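Local coordinates for halohydrin epoxidase A (Corynebacterium sp., PDB 4Z9F), which probably catalyses the reversible closure of vicinal halohydrins to epoxides with release of hydrogen halide, on a Rossmann-type fold related to short-chain dehydrogenases/reductases, at residues C[57-62]-C[107-112]; C[80-85]-C[100-105]; C[125-130]-C[224-229]; C[153-158]-C[172-177]. The protein carries 1 engineered substitution. One frame throughout, in Å; residues are numbered along the deposited sequence.

Interaction 1 (C[57-62]-C[107-112]); sequences QKPERL and SIFPIL
Pro59 crosses one face of the Phe109 ring obliquely, CB over its middle. That CB sits 3.5 Å from the ring centroid and only 5° off the ring normal, a CH-pi contact. CG and CD follow on the same face above the CD2–CE2 side of the ring, with Pro59 CG 3.7 Å from Phe109 CD2. The same CB also touches the backbone, 3.6 Å from Phe109 O, so one methylene is wedged between ring and carbonyl. Gln57 O approaches the ring edge near its plane, 4.0 Å from Phe109 CE2, while Leu62 CD1 approaches CZ obliquely. On the next turn of the helix Leu112 CB meets Pro59 CG at 4.0 Å. The Leu112 and bent Glu60 side chains lie side by side, pointing the same way, with Leu112 CD1 4.1 Å from Glu60 OE2, a contact of van der Waals kind.

This packing joins the loop that follows edge strand 52-53 of the Rossmann fold to the long helix 96-123, just where that loop turns into helix 62-67. Phe109 reaches across because its CG stands anti to the backbone N (chi1 -170°), which swings the ring off the helix surface toward the loop. Leu112 takes the other course, with CG beside the backbone N.

Further out, Asp80 packs against Phe109 as well. The side-chain amide of Gln57 is held by NE2 hydrogen bonds to Asp32 O and Ala55 O. Leu112 also packs on Glu96 of the second subunit, with Ile108 and Ile111 at that same interface.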
loop_
_atom_site.group_PDB
_atom_site.type_symbol
_atom_site.label_atom_id
_atom_site.label_comp_id
_atom_site.label_asym_id
_atom_site.label_seq_id
_atom_site.Cartn_x
_atom_site.Cartn_y
_atom_site.Cartn_z
ATOM N N GLN C 57 27.486 17.321 -16.249
ATOM C CA GLN C 57 27.205 15.934 -15.916
ATOM C C GLN C 57 26.931 15.713 -14.441
ATOM O O GLN C 57 26.400 14.657 -14.080
ATOM C CB GLN C 57 28.381 15.035 -16.336
ATOM C CG GLN C 57 28.603 15.005 -17.837
ATOM C CD GLN C 57 27.379 14.500 -18.563
ATOM O OE1 GLN C 57 26.871 13.418 -18.262
ATOM N NE2 GLN C 57 26.874 15.293 -19.501
ATOM N N LYS C 58 27.284 16.696 -13.566
ATOM C CA LYS C 58 27.036 16.415 -12.161
ATOM C C LYS C 58 25.609 16.809 -11.791
ATOM O O LYS C 58 25.112 17.845 -12.240
ATOM C CB LYS C 58 28.035 17.155 -11.279
ATOM C CG LYS C 58 29.432 16.552 -11.350
ATOM C CD LYS C 58 30.430 17.329 -10.510
ATOM C CE LYS C 58 31.832 16.776 -10.695
ATOM N NZ LYS C 58 32.883 17.764 -10.314
ATOM N N PRO C 59 24.918 15.983 -11.005
ATOM C CA PRO C 59 23.510 16.283 -10.719
ATOM C C PRO C 59 23.323 17.590 -9.974
ATOM O O PRO C 59 22.341 18.292 -10.228
ATOM C CB PRO C 59 23.059 15.076 -9.885
ATOM C CG PRO C 59 24.313 14.551 -9.272
ATOM C CD PRO C 59 25.395 14.787 -10.286
ATOM N N GLU C 60 24.245 17.949 -9.075
ATOM C CA GLU C 60 24.101 19.174 -8.293
ATOM C C GLU C 60 24.314 20.430 -9.120
ATOM O O GLU C 60 24.033 21.528 -8.627
ATOM C CB GLU C 60 25.083 19.175 -7.123
ATOM C CG GLU C 60 26.541 19.137 -7.562
ATOM C CD GLU C 60 27.165 17.755 -7.449
ATOM O OE1 GLU C 60 28.267 17.650 -6.866
ATOM O OE2 GLU C 60 26.562 16.772 -7.931
ATOM N N ARG C 61 24.811 20.306 -10.350
ATOM C CA ARG C 61 25.090 21.471 -11.177
ATOM C C ARG C 61 24.084 21.677 -12.299
ATOM O O ARG C 61 24.122 22.723 -12.956
ATOM C CB ARG C 61 26.509 21.376 -11.759
ATOM C CG ARG C 61 27.596 21.559 -10.704
ATOM C CD ARG C 61 28.961 21.101 -11.182
ATOM N NE ARG C 61 29.980 21.307 -10.153
ATOM C CZ ARG C 61 31.283 21.429 -10.399
ATOM N NH1 ARG C 61 31.739 21.359 -11.645
ATOM N NH2 ARG C 61 32.131 21.615 -9.394
ATOM N N LEU C 62 23.161 20.735 -12.512
ATOM C CA LEU C 62 22.233 20.843 -13.634
ATOM C C LEU C 62 21.287 22.025 -13.498
ATOM O O LEU C 62 20.887 22.615 -14.508
ATOM C CB LEU C 62 21.417 19.555 -13.767
ATOM C CG LEU C 62 22.244 18.322 -14.099
ATOM C CD1 LEU C 62 21.323 17.126 -14.180
ATOM C CD2 LEU C 62 23.016 18.535 -15.413
ATOM N N SER C 107 19.015 6.627 -6.854
ATOM C CA SER C 107 18.634 7.177 -5.558
ATOM C C SER C 107 19.466 8.394 -5.179
ATOM O O SER C 107 18.912 9.413 -4.757
ATOM C CB SER C 107 18.762 6.108 -4.475
ATOM O OG SER C 107 18.141 4.900 -4.901
ATOM N N ILE C 108 20.791 8.298 -5.294
ATOM C CA ILE C 108 21.635 9.410 -4.861
ATOM C C ILE C 108 21.583 10.554 -5.868
ATOM O O ILE C 108 21.386 11.719 -5.495
ATOM C CB ILE C 108 23.071 8.934 -4.613
ATOM C CG1 ILE C 108 23.096 7.842 -3.545
ATOM C CG2 ILE C 108 23.941 10.113 -4.165
ATOM C CD1 ILE C 108 22.746 8.324 -2.152
ATOM N N PHE C 109 21.758 10.244 -7.156
ATOM C CA PHE C 109 21.672 11.264 -8.200
ATOM C C PHE C 109 20.401 12.099 -8.111
ATOM O O PHE C 109 20.506 13.336 -8.115
ATOM C CB PHE C 109 21.829 10.582 -9.572
ATOM C CG PHE C 109 22.004 11.528 -10.729
ATOM C CD1 PHE C 109 20.922 12.211 -11.268
ATOM C CD2 PHE C 109 23.251 11.690 -11.319
ATOM C CE1 PHE C 109 21.085 13.055 -12.345
ATOM C CE2 PHE C 109 23.414 12.528 -12.399
ATOM C CZ PHE C 109 22.331 13.213 -12.912
ATOM N N PRO C 110 19.192 11.525 -8.020
ATOM C CA PRO C 110 18.010 12.392 -7.899
ATOM C C PRO C 110 17.961 13.186 -6.595
ATOM O O PRO C 110 17.465 14.316 -6.603
ATOM C CB PRO C 110 16.830 11.413 -8.021
ATOM C CG PRO C 110 17.414 10.047 -7.753
ATOM C CD PRO C 110 18.824 10.110 -8.230
ATOM N N ILE C 111 18.476 12.655 -5.482
ATOM C CA ILE C 111 18.480 13.422 -4.233
ATOM C C ILE C 111 19.367 14.660 -4.362
ATOM O O ILE C 111 18.982 15.766 -3.969
ATOM C CB ILE C 111 18.923 12.534 -3.058
ATOM C CG1 ILE C 111 17.763 11.646 -2.607
ATOM C CG2 ILE C 111 19.414 13.394 -1.895
ATOM C CD1 ILE C 111 18.165 10.589 -1.603
ATOM N N LEU C 112 20.575 14.489 -4.908
ATOM C CA LEU C 112 21.472 15.628 -5.089
ATOM C C LEU C 112 20.880 16.648 -6.050
ATOM O O LEU C 112 21.043 17.858 -5.858
ATOM C CB LEU C 112 22.845 15.161 -5.591
ATOM C CG LEU C 112 23.702 14.328 -4.636
ATOM C CD1 LEU C 112 25.054 14.028 -5.258
ATOM C CD2 LEU C 112 23.865 15.016 -3.289
#

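Interaction 2 (C[80-85]-C[100-105]); sequences DYIPRP and RQVFEA
The loop leaving the C-terminal end of strand 73-79, the central strand of the Rossmann sheet, runs back over the helix that follows it, 96-123. Ile82 makes most of this contact. Its CG1 is anti to the backbone N (chi1 -170°) and the chain goes on extended, so that CD1 arrives tip-first on the helix backbone, 3.6 Å from Gln101 O and 3.7 Å from Val102 CA. Two side chains flank that methyl: Val102 CG2 at 4.0 Å from Ile82 CD1, and the methylene Gln101 CG at 3.8 Å. Gln101 is stretched out from the helix, its chain passing the Ile82 CD1 methyl, CG nearest.

One turn on, Ala105 CB points at the loop. It meets Tyr81 O at 3.8 Å and packs loosely on Ile82 CB. The Tyr81 ring turns the other way, stacked on His11 and edge-to-face with His8, while Asp80 OD2 is hydrogen-bonded to Ser78 OG, and Asp80 O to Arg151 NH2. The outer face of the helix serves the subunit interface, where Arg100 and Glu104 form reciprocal salt bridges with Glu104 and Arg100 of the second subunit.

Helix 96-123 widens here, ahead of Pro110: Phe109 N probably bonds Glu104 O, five residues back. Ala105 O is thus left buried without a hydrogen-bond partner, 3.6 Å from Asp80 CB.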
loop_
_atom_site.group_PDB
_atom_site.type_symbol
_atom_site.label_atom_id
_atom_site.label_comp_id
_atom_site.label_asym_id
_atom_site.label_seq_id
_atom_site.Cartn_x
_atom_site.Cartn_y
_atom_site.Cartn_z
ATOM N N ASP C 80 15.586 9.204 -14.177
ATOM C CA ASP C 80 16.740 8.421 -13.774
ATOM C C ASP C 80 16.641 7.003 -14.325
ATOM O O ASP C 80 15.550 6.440 -14.432
ATOM C CB ASP C 80 16.860 8.419 -12.252
ATOM C CG ASP C 80 16.927 9.837 -11.690
ATOM O OD1 ASP C 80 17.999 10.465 -11.830
ATOM O OD2 ASP C 80 15.910 10.336 -11.150
ATOM N N TYR C 81 17.790 6.449 -14.703
ATOM C CA TYR C 81 17.865 5.122 -15.298
ATOM C C TYR C 81 19.290 4.621 -15.127
ATOM O O TYR C 81 20.206 5.392 -14.834
ATOM C CB TYR C 81 17.454 5.146 -16.775
ATOM C CG TYR C 81 18.636 5.173 -17.723
ATOM C CD1 TYR C 81 18.987 4.043 -18.458
ATOM C CD2 TYR C 81 19.421 6.311 -17.861
ATOM C CE1 TYR C 81 20.079 4.054 -19.316
ATOM C CE2 TYR C 81 20.506 6.331 -18.719
ATOM C CZ TYR C 81 20.826 5.204 -19.445
ATOM O OH TYR C 81 21.911 5.223 -20.288
ATOM N N ILE C 82 19.462 3.312 -15.266
ATOM C CA ILE C 82 20.801 2.731 -15.260
ATOM C C ILE C 82 20.884 1.842 -16.498
ATOM O O ILE C 82 19.865 1.261 -16.906
ATOM C CB ILE C 82 21.096 1.989 -13.940
ATOM C CG1 ILE C 82 22.580 1.607 -13.846
ATOM C CG2 ILE C 82 20.184 0.766 -13.764
ATOM C CD1 ILE C 82 23.045 1.233 -12.450
ATOM N N PRO C 83 22.034 1.774 -17.175
ATOM C CA PRO C 83 22.118 0.953 -18.392
ATOM C C PRO C 83 21.823 -0.511 -18.096
ATOM O O PRO C 83 22.355 -1.095 -17.146
ATOM C CB PRO C 83 23.566 1.164 -18.860
ATOM C CG PRO C 83 23.901 2.553 -18.378
ATOM C CD PRO C 83 23.210 2.656 -17.028
ATOM N N ARG C 84 20.936 -1.089 -18.899
ATOM C CA ARG C 84 20.677 -2.519 -18.863
ATOM C C ARG C 84 21.972 -3.291 -19.043
ATOM O O ARG C 84 22.916 -2.777 -19.640
ATOM C CB ARG C 84 19.694 -2.904 -19.958
ATOM C CG ARG C 84 18.403 -2.171 -19.871
ATOM C CD ARG C 84 17.512 -2.581 -21.013
ATOM N NE ARG C 84 17.162 -3.998 -20.965
ATOM C CZ ARG C 84 16.320 -4.580 -21.820
ATOM N NH1 ARG C 84 15.748 -3.864 -22.778
ATOM N NH2 ARG C 84 16.046 -5.876 -21.721
ATOM N N PRO C 85 22.020 -4.531 -18.533
ATOM C CA PRO C 85 20.932 -5.199 -17.811
ATOM C C PRO C 85 21.037 -4.998 -16.308
ATOM O O PRO C 85 20.625 -5.885 -15.554
ATOM C CB PRO C 85 21.141 -6.672 -18.180
ATOM C CG PRO C 85 22.655 -6.784 -18.220
ATOM C CD PRO C 85 23.167 -5.437 -18.736
ATOM N N ARG C 100 26.540 -0.255 -5.530
ATOM C CA ARG C 100 26.613 1.179 -5.276
ATOM C C ARG C 100 26.193 1.984 -6.500
ATOM O O ARG C 100 25.536 3.022 -6.367
ATOM C CB ARG C 100 28.022 1.564 -4.828
ATOM C CG ARG C 100 28.370 1.017 -3.450
ATOM C CD ARG C 100 29.725 1.495 -2.954
ATOM N NE ARG C 100 30.078 0.839 -1.696
ATOM C CZ ARG C 100 29.620 1.221 -0.507
ATOM N NH1 ARG C 100 28.799 2.258 -0.423
ATOM N NH2 ARG C 100 29.981 0.565 0.594
ATOM N N GLN C 101 26.561 1.528 -7.702
ATOM C CA GLN C 101 26.164 2.272 -8.894
ATOM C C GLN C 101 24.655 2.256 -9.090
ATOM O O GLN C 101 24.091 3.198 -9.660
ATOM C CB GLN C 101 26.843 1.706 -10.138
ATOM C CG GLN C 101 26.451 2.462 -11.392
ATOM C CD GLN C 101 27.114 1.920 -12.624
ATOM O OE1 GLN C 101 27.909 0.984 -12.548
ATOM N NE2 GLN C 101 26.782 2.489 -13.772
ATOM N N VAL C 102 23.988 1.189 -8.655
ATOM C CA VAL C 102 22.534 1.143 -8.768
ATOM C C VAL C 102 21.912 2.233 -7.909
ATOM O O VAL C 102 21.037 2.988 -8.359
ATOM C CB VAL C 102 22.013 -0.250 -8.381
ATOM C CG1 VAL C 102 20.495 -0.224 -8.221
ATOM C CG2 VAL C 102 22.446 -1.269 -9.427
ATOM N N PHE C 103 22.356 2.330 -6.658
ATOM C CA PHE C 103 21.837 3.367 -5.777
ATOM C C PHE C 103 22.290 4.745 -6.228
ATOM O O PHE C 103 21.512 5.705 -6.173
ATOM C CB PHE C 103 22.256 3.092 -4.337
ATOM C CG PHE C 103 21.386 2.083 -3.658
ATOM C CD1 PHE C 103 21.641 0.732 -3.795
ATOM C CD2 PHE C 103 20.280 2.487 -2.921
ATOM C CE1 PHE C 103 20.828 -0.204 -3.184
ATOM C CE2 PHE C 103 19.467 1.553 -2.305
ATOM C CZ PHE C 103 19.744 0.208 -2.439
ATOM N N GLU C 104 23.531 4.853 -6.712
ATOM C CA GLU C 104 24.024 6.145 -7.178
ATOM C C GLU C 104 23.136 6.698 -8.281
ATOM O O GLU C 104 22.688 7.847 -8.213
ATOM C CB GLU C 104 25.466 6.023 -7.666
ATOM C CG GLU C 104 26.156 7.375 -7.850
ATOM C CD GLU C 104 26.463 8.067 -6.537
ATOM O OE1 GLU C 104 26.496 9.320 -6.514
ATOM O OE2 GLU C 104 26.683 7.368 -5.524
ATOM N N ALA C 105 22.828 5.876 -9.291
ATOM C CA ALA C 105 22.075 6.375 -10.442
ATOM C C ALA C 105 20.598 6.585 -10.116
ATOM O O ALA C 105 19.960 7.510 -10.642
ATOM C CB ALA C 105 22.215 5.409 -11.628
#

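Interaction 3 (C[125-130]-C[224-229]); sequences GGASVI and ASRRAA
Arg226 leaves helix 213-224 with a positive phi of 63°, and its CG stands anti to the carbonyl carbon (chi1 -48°); from there the chain runs extended to NE and lays the guanidinium along the start of strand 127-132. Ser128 turns its OG beside its own backbone N, facing this arm. The place is the N-terminal end of strand 127-132, an inner strand of the parallel Rossmann sheet, where Gly125 ends helix 96-123 in a Schellman motif and the chain enters the strand.

The guanidinium lies with one face on the backbone: Ala127 CA is under that face, offset toward the rim, 3.5 Å from Arg226 NH2. No direct hydrogen bond crosses between the segments; two waters, both in the guanidinium plane at its edge, do the bridging. The first accepts from Arg226 NH2 at 2.9 Å and donates to Gly126 O at 2.7 Å. The second accepts from Arg226 NE at 2.9 Å, donates to Ala224 O at 2.7 Å, and is hydrogen-bonded to Ser128 OG. NH2 has a further partner in Asp74, a salt bridge to the neighbouring strand 73-79, which probably balances the arginine's charge; the in-plane waters and Asp74 together would hold the guanidinium's orientation.

Ser128 OG packs 3.8 Å from Arg226 CG. On the side away from the strand, Ser225 forms an ST turn, its OG accepting from Arg227 N at 3.1 Å.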
loop_
_atom_site.group_PDB
_atom_site.type_symbol
_atom_site.label_atom_id
_atom_site.label_comp_id
_atom_site.label_asym_id
_atom_site.label_seq_id
_atom_site.Cartn_x
_atom_site.Cartn_y
_atom_site.Cartn_z
ATOM N N GLY C 125 8.975 30.877 -6.827
ATOM C CA GLY C 125 7.566 30.680 -6.541
ATOM C C GLY C 125 7.013 29.325 -6.920
ATOM O O GLY C 125 5.800 29.208 -7.138
ATOM N N GLY C 126 7.860 28.308 -7.033
ATOM C CA GLY C 126 7.419 26.936 -7.179
ATOM C C GLY C 126 7.741 26.370 -8.552
ATOM O O GLY C 126 8.235 27.055 -9.452
ATOM N N ALA C 127 7.421 25.082 -8.691
ATOM C CA ALA C 127 7.691 24.316 -9.899
ATOM C C ALA C 127 7.157 22.904 -9.714
ATOM O O ALA C 127 6.674 22.554 -8.632
ATOM C CB ALA C 127 9.185 24.254 -10.225
ATOM N N SER C 128 7.239 22.092 -10.761
ATOM C CA SER C 128 6.936 20.671 -10.666
ATOM C C SER C 128 8.222 19.874 -10.830
ATOM O O SER C 128 9.054 20.172 -11.693
ATOM C CB SER C 128 5.910 20.242 -11.719
ATOM O OG SER C 128 4.683 20.926 -11.559
ATOM N N VAL C 129 8.400 18.875 -9.976
ATOM C CA VAL C 129 9.532 17.980 -10.050
ATOM C C VAL C 129 8.925 16.589 -10.176
ATOM O O VAL C 129 8.261 16.110 -9.244
ATOM C CB VAL C 129 10.455 18.102 -8.829
ATOM C CG1 VAL C 129 11.708 17.278 -9.010
ATOM C CG2 VAL C 129 10.824 19.581 -8.568
ATOM N N ILE C 130 9.103 15.971 -11.345
ATOM C CA ILE C 130 8.499 14.682 -11.667
ATOM C C ILE C 130 9.611 13.653 -11.750
ATOM O O ILE C 130 10.522 13.784 -12.576
ATOM C CB ILE C 130 7.710 14.748 -12.981
ATOM C CG1 ILE C 130 6.617 15.803 -12.870
ATOM C CG2 ILE C 130 7.104 13.384 -13.309
ATOM C CD1 ILE C 130 6.107 16.271 -14.177
ATOM N N ALA C 224 2.818 18.872 -15.265
ATOM C CA ALA C 224 3.548 20.139 -15.357
ATOM C C ALA C 224 2.630 21.354 -15.391
ATOM O O ALA C 224 3.078 22.456 -15.049
ATOM C CB ALA C 224 4.443 20.142 -16.602
ATOM N N SER C 225 1.367 21.180 -15.798
ATOM C CA SER C 225 0.410 22.281 -15.901
ATOM C C SER C 225 -0.053 22.790 -14.542
ATOM O O SER C 225 -0.556 23.917 -14.455
ATOM C CB SER C 225 -0.824 21.838 -16.693
ATOM O OG SER C 225 -1.738 21.121 -15.859
ATOM N N ARG C 226 0.069 21.971 -13.501
ATOM C CA ARG C 226 -0.379 22.239 -12.134
ATOM C C ARG C 226 -1.897 22.417 -12.032
ATOM O O ARG C 226 -2.399 22.846 -10.980
ATOM C CB ARG C 226 0.338 23.464 -11.532
ATOM C CG ARG C 226 1.862 23.463 -11.716
ATOM C CD ARG C 226 2.553 24.655 -10.995
ATOM N NE ARG C 226 3.831 25.026 -11.620
ATOM C CZ ARG C 226 4.551 26.109 -11.307
ATOM N NH1 ARG C 226 4.138 26.942 -10.352
ATOM N NH2 ARG C 226 5.687 26.367 -11.953
ATOM N N ARG C 227 -2.649 22.082 -13.084
ATOM C CA ARG C 227 -4.097 22.261 -13.063
ATOM C C ARG C 227 -4.788 21.359 -12.046
ATOM O O ARG C 227 -5.913 21.669 -11.644
ATOM C CB ARG C 227 -4.692 22.016 -14.453
ATOM C CG ARG C 227 -4.248 23.053 -15.494
ATOM C CD ARG C 227 -5.202 23.104 -16.687
ATOM N NE ARG C 227 -5.311 21.808 -17.333
ATOM C CZ ARG C 227 -6.439 21.127 -17.486
ATOM N NH1 ARG C 227 -7.601 21.620 -17.067
ATOM N NH2 ARG C 227 -6.403 19.946 -18.084
ATOM N N ALA C 228 -4.156 20.251 -11.645
ATOM C CA ALA C 228 -4.724 19.363 -10.633
ATOM C C ALA C 228 -3.760 19.243 -9.464
ATOM O O ALA C 228 -3.485 18.143 -8.979
ATOM C CB ALA C 228 -5.032 17.981 -11.220
ATOM N N ALA C 229 -3.262 20.378 -8.985
ATOM C CA ALA C 229 -2.280 20.446 -7.906
ATOM C C ALA C 229 -2.567 19.536 -6.706
ATOM O O ALA C 229 -1.614 19.012 -6.124
ATOM C CB ALA C 229 -2.148 21.891 -7.419
HETATM O O HOH W 1 7.881 28.240 -11.908
HETATM O O HOH W 2 5.073 23.046 -13.293
#

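Interaction 4 (C[153-158]-C[172-177]); sequences ATVALV and LYAIGP
The flat group under the helix is a peptide: Val158 CG1 stands over the face of the Tyr173–Ala174 amide, almost straight above the carbonyl carbon, 3.7 Å from Tyr173 C and 3.8 Å from Ala174 N. The edges of the strand's amides are taken up by the sheet, with Tyr173 paired to Val129 and Phe131 on one side and Ala174 to Gln234 and Phe236 on the other. The Tyr173 ring belongs to the far face, where it meets Leu223 and Ile231.

Both branches of Val158 are used. CG1, anti to its backbone N (chi1 167°), sits on the strand backbone and also touches Leu172 CB at 4.1 Å; CG2 lies to the side of Tyr173 O, 3.8 Å from that oxygen and 4.0 Å from Ala174 CB. One turn earlier Val155 CG2 makes a looser contact with the same Ala174 methyl, at 4.4 Å. The helix and strand here belong to the beta-alpha-beta unit 127-132, 147-165, 170-177, the crossover of the Rossmann fold, and their axes run roughly antiparallel (150°) with a closest approach of 7.9 Å. Val158 comes down on the strand backbone beside the small Ala174 side chain.

Strand 127-132 shares the helix underside, Phe131 packing on both Thr154 and Val158. Thr154 OG1 is hydrogen-bonded to Leu106 O of helix 96-123, while Leu157 packs on Ile111 of that helix and on Pro145 of the second subunit.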
loop_
_atom_site.group_PDB
_atom_site.type_symbol
_atom_site.label_atom_id
_atom_site.label_comp_id
_atom_site.label_asym_id
_atom_site.label_seq_id
_atom_site.Cartn_x
_atom_site.Cartn_y
_atom_site.Cartn_z
ATOM N N ALA C 153 13.354 3.811 -2.798
ATOM C CA ALA C 153 13.879 4.946 -2.039
ATOM C C ALA C 153 13.435 6.265 -2.659
ATOM O O ALA C 153 13.036 7.190 -1.945
ATOM C CB ALA C 153 15.409 4.877 -1.955
ATOM N N THR C 154 13.465 6.358 -3.989
ATOM C CA THR C 154 13.121 7.609 -4.653
ATOM C C THR C 154 11.614 7.855 -4.681
ATOM O O THR C 154 11.165 9.007 -4.658
ATOM C CB THR C 154 13.724 7.616 -6.058
ATOM O OG1 THR C 154 15.145 7.504 -5.940
ATOM C CG2 THR C 154 13.393 8.874 -6.787
ATOM N N VAL C 155 10.806 6.803 -4.690
ATOM C CA VAL C 155 9.382 7.028 -4.498
ATOM C C VAL C 155 9.127 7.579 -3.101
ATOM O O VAL C 155 8.331 8.505 -2.920
ATOM C CB VAL C 155 8.599 5.727 -4.751
ATOM C CG1 VAL C 155 7.110 5.945 -4.477
ATOM C CG2 VAL C 155 8.806 5.256 -6.196
ATOM N N ALA C 156 9.791 7.006 -2.093
ATOM C CA ALA C 156 9.647 7.475 -0.718
ATOM C C ALA C 156 10.190 8.887 -0.550
ATOM O O ALA C 156 9.692 9.653 0.288
ATOM C CB ALA C 156 10.366 6.516 0.234
ATOM N N LEU C 157 11.212 9.249 -1.327
ATOM C CA LEU C 157 11.688 10.630 -1.301
ATOM C C LEU C 157 10.595 11.583 -1.768
ATOM O O LEU C 157 10.346 12.619 -1.137
ATOM C CB LEU C 157 12.941 10.764 -2.166
ATOM C CG LEU C 157 13.441 12.182 -2.485
ATOM C CD1 LEU C 157 14.163 12.758 -1.280
ATOM C CD2 LEU C 157 14.357 12.123 -3.696
ATOM N N VAL C 158 9.903 11.225 -2.847
ATOM C CA VAL C 158 8.771 12.016 -3.319
ATOM C C VAL C 158 7.701 12.140 -2.240
ATOM O O VAL C 158 7.219 13.239 -1.939
ATOM C CB VAL C 158 8.194 11.393 -4.600
ATOM C CG1 VAL C 158 6.842 11.997 -4.925
ATOM C CG2 VAL C 158 9.174 11.577 -5.745
ATOM N N LEU C 172 5.884 17.682 -6.096
ATOM C CA LEU C 172 6.646 16.486 -6.421
ATOM C C LEU C 172 5.703 15.341 -6.780
ATOM O O LEU C 172 4.612 15.221 -6.206
ATOM C CB LEU C 172 7.548 16.072 -5.250
ATOM C CG LEU C 172 8.959 16.680 -5.203
ATOM C CD1 LEU C 172 8.974 18.215 -5.166
ATOM C CD2 LEU C 172 9.766 16.101 -4.043
ATOM N N TYR C 173 6.125 14.510 -7.741
ATOM C CA TYR C 173 5.354 13.339 -8.159
ATOM C C TYR C 173 6.319 12.237 -8.564
ATOM O O TYR C 173 7.457 12.497 -8.958
ATOM C CB TYR C 173 4.424 13.609 -9.351
ATOM C CG TYR C 173 3.587 14.866 -9.287
ATOM C CD1 TYR C 173 2.268 14.823 -8.839
ATOM C CD2 TYR C 173 4.109 16.093 -9.687
ATOM C CE1 TYR C 173 1.497 15.963 -8.778
ATOM C CE2 TYR C 173 3.346 17.238 -9.640
ATOM C CZ TYR C 173 2.043 17.170 -9.178
ATOM O OH TYR C 173 1.270 18.308 -9.133
ATOM N N ALA C 174 5.847 10.996 -8.484
ATOM C CA ALA C 174 6.588 9.857 -9.002
ATOM C C ALA C 174 5.730 9.123 -10.020
ATOM O O ALA C 174 4.529 8.938 -9.818
ATOM C CB ALA C 174 7.023 8.903 -7.884
ATOM N N ILE C 175 6.340 8.744 -11.134
ATOM C CA ILE C 175 5.692 7.905 -12.129
ATOM C C ILE C 175 6.418 6.571 -12.145
ATOM O O ILE C 175 7.658 6.528 -12.147
ATOM C CB ILE C 175 5.687 8.563 -13.518
ATOM C CG1 ILE C 175 5.010 9.930 -13.442
ATOM C CG2 ILE C 175 4.977 7.660 -14.525
ATOM C CD1 ILE C 175 5.033 10.719 -14.739
ATOM N N GLY C 176 5.646 5.480 -12.107
ATOM C CA GLY C 176 6.197 4.146 -12.075
ATOM C C GLY C 176 5.795 3.349 -13.299
ATOM O O GLY C 176 4.761 2.667 -13.321
ATOM N N PRO C 177 6.606 3.429 -14.351
ATOM C CA PRO C 177 6.255 2.759 -15.607
ATOM C C PRO C 177 6.605 1.279 -15.597
ATOM O O PRO C 177 7.527 0.831 -14.913
ATOM C CB PRO C 177 7.095 3.499 -16.664
ATOM C CG PRO C 177 7.783 4.646 -15.935
ATOM C CD PRO C 177 7.822 4.249 -14.484
#

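Overall arrangement
Helix 96-123 carries one side of interactions 1 and 2, whose centres lie 13 Å apart; along the chain, interaction 2 is nested inside the loop closed by interaction 1. Asp80 of interaction 2 packs on Pro110 of interaction 1. Helix 147-165 lies alongside and links interaction 1 to interaction 4, 15 Å between centres, through Ser107 and Thr154. Interactions 3 and 4 share neighbouring sheet strands, Val129 O probably bonding Tyr173 N, and interaction 4 is nested within interaction 3. Interactions 2 and 3 are farthest apart, 27 Å between centres, on opposite sides of the chain's centre. Interactions 1, 2 and 4 adjoin the second subunit, interaction 3 the third, so all four contacts lie near subunit interfaces of the tetramer.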